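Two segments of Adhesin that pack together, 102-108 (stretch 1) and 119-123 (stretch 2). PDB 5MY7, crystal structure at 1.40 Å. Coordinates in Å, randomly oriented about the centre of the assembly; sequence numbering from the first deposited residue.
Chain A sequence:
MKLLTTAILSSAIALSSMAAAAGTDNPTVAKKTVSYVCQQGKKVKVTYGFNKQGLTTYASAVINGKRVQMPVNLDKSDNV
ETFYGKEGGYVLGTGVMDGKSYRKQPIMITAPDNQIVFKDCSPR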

ATOM      1  N   TYR A 102      -3.775  -9.122   6.391  1.00 35.35           N
ATOM      2  CA  TYR A 102      -2.913  -8.133   5.768  1.00 32.50           C
ATOM      3  C   TYR A 102      -1.568  -8.664   5.218  1.00 32.63           C
ATOM      4  O   TYR A 102      -1.125  -8.157   4.190  1.00 36.42           O
ATOM      5  N   ARG A 103      -0.951  -9.655   5.890  1.00 33.11           N
ATOM      6  CA  ARG A 103       0.335 -10.255   5.469  1.00 33.74           C
ATOM      7  C   ARG A 103       0.236 -11.203   4.286  1.00 33.28           C
ATOM      8  O   ARG A 103       1.246 -11.704   3.832  1.00 37.07           O
ATOM      9  N   LYS A 104      -0.975 -11.520   3.837  1.00 31.98           N
ATOM     10  CA  LYS A 104      -1.154 -12.436   2.690  1.00 33.78           C
ATOM     11  C   LYS A 104      -1.581 -11.708   1.411  1.00 28.42           C
ATOM     12  O   LYS A 104      -1.835 -12.348   0.386  1.00 34.94           O
ATOM     13  N   GLN A 105      -1.694 -10.396   1.446  1.00 26.67           N
ATOM     14  CA  GLN A 105      -2.214  -9.673   0.286  1.00 25.15           C
ATOM     15  C   GLN A 105      -1.098  -9.258  -0.686  1.00 23.19           C
ATOM     16  O   GLN A 105      -0.023  -8.823  -0.224  1.00 24.29           O
ATOM     17  N   PRO A 106      -1.328  -9.379  -2.005  1.00 22.55           N
ATOM     18  CA  PRO A 106      -0.402  -8.759  -2.956  1.00 20.91           C
ATOM     19  C   PRO A 106      -0.601  -7.232  -2.984  1.00 19.62           C
ATOM     20  O   PRO A 106      -1.684  -6.759  -2.589  1.00 20.22           O
ATOM     21  N   ILE A 107       0.378  -6.470  -3.479  1.00 17.46           N
ATOM     22  CA  ILE A 107       0.213  -5.015  -3.666  1.00 17.11           C
ATOM     23  C   ILE A 107       0.725  -4.534  -5.020  1.00 17.71           C
ATOM     24  O   ILE A 107       1.499  -5.240  -5.711  1.00 18.77           O
ATOM     25  N   MET A 108       0.314  -3.329  -5.396  1.00 16.86           N
ATOM     26  CA  MET A 108       0.950  -2.548  -6.480  1.00 17.24           C
ATOM     27  C   MET A 108       1.032  -1.095  -6.073  1.00 15.99           C
ATOM     28  O   MET A 108       0.203  -0.648  -5.239  1.00 16.85           O
ATOM     29  N   LYS A 119       5.168  -3.467  -9.325  1.00 20.28           N
ATOM     30  CA  LYS A 119       4.129  -4.266 -10.023  1.00 21.60           C
ATOM     31  C   LYS A 119       4.157  -5.704  -9.509  1.00 22.66           C
ATOM     32  O   LYS A 119       5.246  -6.289  -9.311  1.00 23.53           O
ATOM     33  N   ASP A 120       2.977  -6.276  -9.238  1.00 24.84           N
ATOM     34  CA  ASP A 120       2.882  -7.721  -8.876  1.00 26.82           C
ATOM     35  C   ASP A 120       3.769  -8.077  -7.671  1.00 24.48           C
ATOM     36  O   ASP A 120       4.515  -9.081  -7.673  1.00 28.64           O
ATOM     37  N   CYS A 121       3.620  -7.279  -6.626  1.00 22.71           N
ATOM     38  CA  CYS A 121       4.417  -7.453  -5.408  1.00 22.60           C
ATOM     39  C   CYS A 121       3.814  -8.521  -4.470  1.00 23.92           C
ATOM     40  O   CYS A 121       2.604  -8.486  -4.201  1.00 25.73           O
ATOM     41  N   SER A 122       4.627  -9.456  -3.971  1.00 25.34           N
ATOM     42  CA  SER A 122       4.161 -10.435  -2.965  1.00 25.14           C
ATOM     43  C   SER A 122       5.061 -10.339  -1.717  1.00 24.50           C
ATOM     44  O   SER A 122       6.256 -10.005  -1.821  1.00 25.45           O
ATOM     45  N   PRO A 123       4.492 -10.600  -0.526  1.00 24.29           N
ATOM     46  CA  PRO A 123       5.284 -10.568   0.726  1.00 26.98           C
ATOM     47  C   PRO A 123       6.490 -11.539   0.799  1.00 32.00           C
ATOM     48  O   PRO A 123       6.322 -12.670   0.285  1.00 30.69           O
TER

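Stretches 102-108 and 119-123 of Adhesin run in nearly opposite directions and are held together chiefly by one antiparallel bridge, Ile-107 with Cys-121. Backbone hydrogen bonds tie this pair in both directions: Ile-107 N donates to Cys-121 O at 3.1 Å, and Cys-121 N donates to Ile-107 O, also at 3.1 Å. Cys-121 O additionally receives a CA-H contact from Pro-106 CA at 3.3 Å.

As a directly paired couple, Ile-107 and Cys-121 send their side chains to the same face of the sheet, and both are buried. Ile-107 is p at chi1 (76°) and t at chi2 (167°); chi1 places CG1 on the Cys-121 side, 3.6 Å from Cys-121 CB, and chi2 carries CD1 on past CG1, farther from Cys-121 CB. Cys-121 is m (-55°), and its SG is covalently bonded to a group elsewhere in the structure, so the thiol is not free.

Toward the other end the contact becomes ring against backbone. Pro-123 points its CA-to-CB bond toward stretch 1, and its ring, C-gamma exo, places CG 3.3 Å from Arg-103 O and CD 3.7 Å from Gln-105 O. The CA-to-CB bond of Pro-106 points sideways.

Several polar side chains have partners outside this seam. Arg-103 (m, t, t, with chi4 at -83°) has its CA-to-CB bond sideways and carries its guanidinium to hydrogen bonds elsewhere in the structure; its NE lies 3.2 Å from Tyr-102 OH. Gln-105, m at chi1 and chi2, has its CA-to-CB bond directed away, with NE2 hydrogen-bonded to a residue just beyond one of the stretches. At the corner, the CA-to-CB bond of Asp-120 (m) also points away, its OD2 hydrogen-bonded elsewhere. The CA-to-CB bonds of Ser-122 (p) and Lys-119 (t, t, t, p) point away too. The paired Ile-107 and Cys-121 make the apolar side-chain contact.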

ATOM      1  CB  TYR A 102      -2.697  -6.917   6.711  1.00 34.26           C
ATOM      2  CG  TYR A 102      -1.672  -7.149   7.793  1.00 36.14           C
ATOM      3  CD1 TYR A 102      -2.002  -7.803   8.989  1.00 39.31           C
ATOM      4  CD2 TYR A 102      -0.369  -6.706   7.635  1.00 38.19           C
ATOM      5  CE1 TYR A 102      -1.055  -8.032   9.971  1.00 39.37           C
ATOM      6  CE2 TYR A 102       0.586  -6.942   8.597  1.00 42.09           C
ATOM      7  CZ  TYR A 102       0.237  -7.580   9.769  1.00 42.42           C
ATOM      8  OH  TYR A 102       1.210  -7.765  10.715  1.00 54.74           O
ATOM      9  CB  ARG A 103       1.024 -11.038   6.619  1.00 40.21           C
ATOM     10  CG  ARG A 103       1.621 -10.170   7.691  1.00 48.25           C
ATOM     11  CD  ARG A 103       2.663 -10.894   8.549  1.00 51.57           C
ATOM     12  NE  ARG A 103       3.202  -9.916   9.501  1.00 59.16           N
ATOM     13  CZ  ARG A 103       4.177  -9.030   9.251  1.00 58.83           C
ATOM     14  NH1 ARG A 103       4.834  -9.016   8.088  1.00 54.69           N
ATOM     15  NH2 ARG A 103       4.533  -8.168  10.202  1.00 66.94           N
ATOM     16  CB  LYS A 104      -2.221 -13.501   3.018  1.00 38.95           C
ATOM     17  CG  LYS A 104      -2.098 -14.232   4.355  1.00 45.63           C
ATOM     18  CD  LYS A 104      -3.500 -14.504   4.893  1.00 51.52           C
ATOM     19  CE  LYS A 104      -3.489 -15.347   6.141  1.00 56.74           C
ATOM     20  NZ  LYS A 104      -3.092 -16.752   5.839  1.00 62.74           N
ATOM     21  CB  GLN A 105      -2.981  -8.394   0.703  1.00 25.37           C
ATOM     22  CG  GLN A 105      -4.191  -8.632   1.596  1.00 26.96           C
ATOM     23  CD  GLN A 105      -5.113  -9.706   1.052  1.00 30.09           C
ATOM     24  OE1 GLN A 105      -5.621  -9.586  -0.043  1.00 28.96           O
ATOM     25  NE2 GLN A 105      -5.321 -10.786   1.829  1.00 29.48           N
ATOM     26  CB  PRO A 106      -0.806  -9.389  -4.284  1.00 23.44           C
ATOM     27  CG  PRO A 106      -2.325  -9.526  -4.140  1.00 25.89           C
ATOM     28  CD  PRO A 106      -2.557  -9.871  -2.668  1.00 23.70           C
ATOM     29  CB  ILE A 107       0.872  -4.158  -2.533  1.00 17.48           C
ATOM     30  CG1 ILE A 107       2.421  -4.064  -2.635  1.00 18.69           C
ATOM     31  CG2 ILE A 107       0.426  -4.589  -1.150  1.00 19.39           C
ATOM     32  CD1 ILE A 107       3.042  -2.989  -1.721  1.00 20.09           C
ATOM     33  CB  MET A 108       0.222  -2.714  -7.797  1.00 21.46           C
ATOM     34  CG  MET A 108      -1.240  -2.222  -7.750  1.00 23.01           C
ATOM     35  SD  MET A 108      -2.197  -2.565  -9.245  1.00 28.86           S
ATOM     36  CE  MET A 108      -2.280  -4.298  -9.494  1.00 36.25           C
ATOM     37  CB  LYS A 119       4.292  -4.160 -11.573  1.00 26.52           C
ATOM     38  CG  LYS A 119       3.149  -4.793 -12.333  1.00 32.21           C
ATOM     39  CD  LYS A 119       3.167  -4.389 -13.809  1.00 40.20           C
ATOM     40  CE  LYS A 119       2.082  -5.162 -14.534  1.00 50.05           C
ATOM     41  NZ  LYS A 119       0.735  -4.956 -13.913  1.00 55.87           N
ATOM     42  CB  ASP A 120       3.264  -8.654 -10.055  1.00 30.97           C
ATOM     43  CG  ASP A 120       2.292  -8.643 -11.199  1.00 38.17           C
ATOM     44  OD1 ASP A 120       1.186  -8.081 -11.096  1.00 43.49           O
ATOM     45  OD2 ASP A 120       2.653  -9.265 -12.225  1.00 47.15           O
ATOM     46  CB  CYS A 121       4.524  -6.149  -4.651  1.00 20.00           C
ATOM     47  SG  CYS A 121       5.172  -4.747  -5.558  1.00 21.79           S
ATOM     48  CB  SER A 122       4.111 -11.859  -3.505  1.00 32.85           C
ATOM     49  OG  SER A 122       5.360 -12.170  -3.981  1.00 39.83           O
ATOM     50  CB  PRO A 123       4.237 -10.921   1.813  1.00 31.52           C
ATOM     51  CG  PRO A 123       2.892 -10.725   1.157  1.00 29.98           C
ATOM     52  CD  PRO A 123       3.069 -10.929  -0.308  1.00 27.66           C
TER